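Local coordinates for protein ditrans,polycis-undecaprenyl-diphosphate synthase ((2E,6E)-farnesyl-diphosphate specific) (Acinetobacter baumannii, PDB 6ACS) that probably condenses isopentenyl diphosphate units stepwise onto farnesyl diphosphate, giving undecaprenyl diphosphate, the lipid carrier precursor for bacterial cell-wall polysaccharides, at residues T132-A144 and R192-A204. Residues are numbered along the deposited sequence; the frame is centred on the assembly and turned at random.
Sequences TIAVSYGGMWDIA and RISNFLLWQAAYA
N195 meets the first turn of helix 139-155. Its O accepts from G139 N at 2.8 Å, the donor lying above the carbonyl plane. With CG anti to the backbone N (chi1 -169°), the amide reaches the helix start. There OD1 takes M140 N at 2.8 Å, in the carbonyl plane on a lone pair. M140 crosses N195 at about a right angle; in the conformer given, CE lies over the face of the amide, 3.5 Å from N195 CG. In the plane of that amide, ND2 donates to a water that also accepts from W141 N. The fold is that of a cis-prenyltransferase, with a parallel sheet. The contact joins the end of strand 129-134 and the first turn of helix 139-155 to the loop between strands 183-186 and 205-208, which carries R192, I193 and S194, predicted to bind substrate. Further along the helix, D142 OD2 is gripped twice. Q200 NE2 reaches it on the syn side at 2.8 Å, 23° out of the carboxylate plane. Y137 OH donates to its anti lone pair at 2.7 Å. S174 OG bonds to D142 OD1, and S174 O accepts from Q200 NE2. The Y137 and F196 side chains cross at about a right angle, while A134 CB sits at the F196 ring edge, 4.0 Å from CE1.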
# COMPACT_ATOMS: atom_id res chain seq x y z
N THR B 132 13.81 -12.85 -1.75
CA THR B 132 13.76 -12.28 -0.41
C THR B 132 12.70 -12.99 0.41
O THR B 132 11.55 -13.12 -0.03
CB THR B 132 13.47 -10.78 -0.46
OG1 THR B 132 14.53 -10.12 -1.18
CG2 THR B 132 13.39 -10.21 0.96
N ILE B 133 13.09 -13.45 1.60
CA ILE B 133 12.20 -14.08 2.56
C ILE B 133 11.95 -13.07 3.68
O ILE B 133 12.90 -12.60 4.33
CB ILE B 133 12.78 -15.39 3.12
CG1 ILE B 133 13.30 -16.29 1.99
CG2 ILE B 133 11.76 -16.07 4.03
CD1 ILE B 133 12.28 -16.69 0.97
N ALA B 134 10.68 -12.74 3.89
CA ALA B 134 10.29 -11.80 4.94
C ALA B 134 10.06 -12.59 6.22
O ALA B 134 9.20 -13.48 6.25
CB ALA B 134 9.04 -11.02 4.52
N VAL B 135 10.85 -12.30 7.25
CA VAL B 135 10.80 -13.01 8.52
C VAL B 135 10.63 -11.98 9.62
O VAL B 135 11.41 -11.02 9.70
CB VAL B 135 12.08 -13.83 8.76
CG1 VAL B 135 12.01 -14.57 10.10
CG2 VAL B 135 12.36 -14.79 7.59
N SER B 136 9.61 -12.17 10.48
CA SER B 136 9.28 -11.18 11.51
C SER B 136 9.17 -9.80 10.89
O SER B 136 9.70 -8.81 11.41
CB SER B 136 10.30 -11.18 12.65
OG SER B 136 10.25 -12.39 13.37
N TYR B 137 8.48 -9.74 9.75
CA TYR B 137 8.37 -8.55 8.93
C TYR B 137 6.95 -7.99 8.99
O TYR B 137 5.98 -8.76 9.02
CB TYR B 137 8.73 -8.86 7.47
CG TYR B 137 8.54 -7.66 6.59
CD1 TYR B 137 9.56 -6.74 6.43
CD2 TYR B 137 7.32 -7.42 5.96
CE1 TYR B 137 9.38 -5.59 5.67
CE2 TYR B 137 7.12 -6.29 5.19
CZ TYR B 137 8.15 -5.37 5.06
OH TYR B 137 7.96 -4.25 4.30
N GLY B 138 6.83 -6.67 8.96
CA GLY B 138 5.57 -6.02 8.64
C GLY B 138 5.86 -4.72 7.92
O GLY B 138 6.89 -4.10 8.14
N GLY B 139 4.93 -4.31 7.05
CA GLY B 139 5.17 -3.09 6.29
C GLY B 139 5.22 -1.85 7.17
O GLY B 139 6.00 -0.92 6.93
N MET B 140 4.36 -1.80 8.18
CA MET B 140 4.42 -0.70 9.12
C MET B 140 5.72 -0.72 9.90
O MET B 140 6.32 0.35 10.11
CB MET B 140 3.23 -0.75 10.07
CG MET B 140 1.92 -0.38 9.37
SD MET B 140 0.51 -0.37 10.53
CE MET B 140 0.19 -2.10 10.75
N TRP B 141 6.15 -1.90 10.36
CA TRP B 141 7.43 -2.00 11.05
C TRP B 141 8.55 -1.46 10.18
O TRP B 141 9.40 -0.71 10.65
CB TRP B 141 7.74 -3.45 11.45
CG TRP B 141 9.19 -3.59 11.84
CD1 TRP B 141 9.72 -3.37 13.08
CD2 TRP B 141 10.29 -3.90 10.98
NE1 TRP B 141 11.10 -3.54 13.04
CE2 TRP B 141 11.46 -3.87 11.76
CE3 TRP B 141 10.39 -4.22 9.62
CZ2 TRP B 141 12.72 -4.11 11.22
CZ3 TRP B 141 11.65 -4.46 9.08
CH2 TRP B 141 12.80 -4.42 9.89
N ASP B 142 8.54 -1.84 8.90
CA ASP B 142 9.57 -1.44 7.93
C ASP B 142 9.63 0.08 7.82
O ASP B 142 10.71 0.70 7.90
CB ASP B 142 9.21 -2.11 6.59
CG ASP B 142 10.28 -1.99 5.49
OD1 ASP B 142 11.37 -1.41 5.69
OD2 ASP B 142 10.01 -2.54 4.38
N ILE B 143 8.45 0.70 7.66
CA ILE B 143 8.36 2.15 7.53
C ILE B 143 8.81 2.85 8.81
O ILE B 143 9.56 3.83 8.76
CB ILE B 143 6.92 2.51 7.14
CG1 ILE B 143 6.69 2.16 5.65
CG2 ILE B 143 6.60 3.98 7.43
CD1 ILE B 143 5.23 2.02 5.27
N ALA B 144 8.36 2.37 9.97
CA ALA B 144 8.75 3.02 11.22
C ALA B 144 10.23 2.81 11.51
O ALA B 144 10.88 3.67 12.11
CB ALA B 144 7.87 2.55 12.39
N ARG B 192 -6.91 -8.59 1.21
CA ARG B 192 -6.16 -7.62 1.99
C ARG B 192 -4.68 -7.75 1.67
O ARG B 192 -4.21 -8.84 1.34
CB ARG B 192 -6.33 -7.82 3.49
CG ARG B 192 -7.76 -7.68 4.04
CD ARG B 192 -7.72 -7.93 5.54
NE ARG B 192 -8.91 -7.41 6.22
CZ ARG B 192 -9.79 -8.16 6.90
NH1 ARG B 192 -9.63 -9.48 6.98
NH2 ARG B 192 -10.83 -7.58 7.50
N ILE B 193 -3.95 -6.65 1.78
CA ILE B 193 -2.50 -6.79 1.74
C ILE B 193 -1.91 -7.10 3.10
O ILE B 193 -0.74 -7.51 3.17
CB ILE B 193 -1.80 -5.57 1.11
CG1 ILE B 193 -2.28 -4.26 1.73
CG2 ILE B 193 -1.99 -5.60 -0.39
CD1 ILE B 193 -1.74 -3.03 1.00
N SER B 194 -2.70 -6.96 4.17
CA SER B 194 -2.36 -7.41 5.52
C SER B 194 -0.94 -7.01 5.93
O SER B 194 -0.15 -7.82 6.42
CB SER B 194 -2.53 -8.92 5.65
OG SER B 194 -3.89 -9.29 5.43
N ASN B 195 -0.63 -5.73 5.75
CA ASN B 195 0.59 -5.17 6.35
C ASN B 195 1.84 -5.85 5.80
O ASN B 195 2.82 -6.09 6.52
CB ASN B 195 0.54 -5.27 7.87
CG ASN B 195 1.63 -4.47 8.54
OD1 ASN B 195 2.04 -3.42 8.04
ND2 ASN B 195 2.14 -4.98 9.65
N PHE B 196 1.85 -6.13 4.50
CA PHE B 196 3.06 -6.67 3.91
C PHE B 196 3.78 -5.44 3.35
O PHE B 196 3.90 -4.45 4.07
CB PHE B 196 2.69 -7.80 2.92
CG PHE B 196 3.86 -8.50 2.25
CD1 PHE B 196 5.03 -8.79 2.94
CD2 PHE B 196 3.71 -9.01 0.97
CE1 PHE B 196 6.08 -9.45 2.30
CE2 PHE B 196 4.75 -9.71 0.34
CZ PHE B 196 5.93 -9.92 1.00
N LEU B 197 4.20 -5.45 2.09
CA LEU B 197 5.05 -4.42 1.47
C LEU B 197 4.34 -3.12 1.07
O LEU B 197 4.23 -2.78 -0.11
CB LEU B 197 5.69 -5.03 0.24
CG LEU B 197 6.57 -6.24 0.45
CD1 LEU B 197 6.93 -6.82 -0.93
CD2 LEU B 197 7.81 -5.81 1.20
N LEU B 198 3.95 -2.34 2.07
CA LEU B 198 3.10 -1.17 1.82
C LEU B 198 3.80 -0.12 0.96
O LEU B 198 3.26 0.35 -0.05
CB LEU B 198 2.67 -0.55 3.15
CG LEU B 198 2.00 -1.53 4.11
CD1 LEU B 198 1.75 -0.83 5.46
CD2 LEU B 198 0.69 -2.10 3.53
N TRP B 199 5.01 0.28 1.36
CA TRP B 199 5.75 1.26 0.58
C TRP B 199 6.09 0.71 -0.80
O TRP B 199 5.90 1.39 -1.82
CB TRP B 199 7.02 1.67 1.34
CG TRP B 199 7.89 2.69 0.66
CD1 TRP B 199 8.85 2.46 -0.30
CD2 TRP B 199 7.90 4.10 0.89
NE1 TRP B 199 9.44 3.65 -0.68
CE2 TRP B 199 8.88 4.67 0.05
CE3 TRP B 199 7.18 4.95 1.75
CZ2 TRP B 199 9.15 6.03 0.03
CZ3 TRP B 199 7.46 6.30 1.72
CH2 TRP B 199 8.42 6.82 0.87
N GLN B 200 6.60 -0.53 -0.85
CA GLN B 200 7.19 -1.08 -2.06
C GLN B 200 6.13 -1.50 -3.07
O GLN B 200 6.44 -1.61 -4.27
CB GLN B 200 8.06 -2.29 -1.71
CG GLN B 200 9.22 -1.97 -0.72
CD GLN B 200 8.86 -2.15 0.76
OE1 GLN B 200 7.70 -2.06 1.16
NE2 GLN B 200 9.87 -2.41 1.57
N ALA B 201 4.90 -1.70 -2.63
CA ALA B 201 3.83 -2.15 -3.52
C ALA B 201 2.84 -1.03 -3.82
O ALA B 201 1.70 -1.30 -4.23
CB ALA B 201 3.12 -3.36 -2.92
N ALA B 202 3.28 0.23 -3.68
CA ALA B 202 2.36 1.36 -3.85
C ALA B 202 1.68 1.36 -5.20
O ALA B 202 0.55 1.84 -5.32
CB ALA B 202 3.11 2.68 -3.69
N TYR B 203 2.36 0.86 -6.24
CA TYR B 203 1.78 0.79 -7.57
C TYR B 203 1.65 -0.64 -8.10
O TYR B 203 1.42 -0.83 -9.31
CB TYR B 203 2.59 1.64 -8.55
CG TYR B 203 2.51 3.12 -8.26
CD1 TYR B 203 1.41 3.86 -8.65
CD2 TYR B 203 3.55 3.76 -7.60
CE1 TYR B 203 1.34 5.23 -8.39
CE2 TYR B 203 3.48 5.12 -7.34
CZ TYR B 203 2.39 5.84 -7.74
OH TYR B 203 2.34 7.19 -7.48
N ALA B 204 1.76 -1.64 -7.23
CA ALA B 204 1.67 -3.03 -7.67
C ALA B 204 0.26 -3.38 -8.14
O ALA B 204 -0.74 -2.96 -7.54
CB ALA B 204 2.05 -3.99 -6.54
O HOH W 1 2.88 -8.28 9.84
O HOH W 2 6.44 -1.10 3.68
O HOH W 3 4.34 -4.06 11.37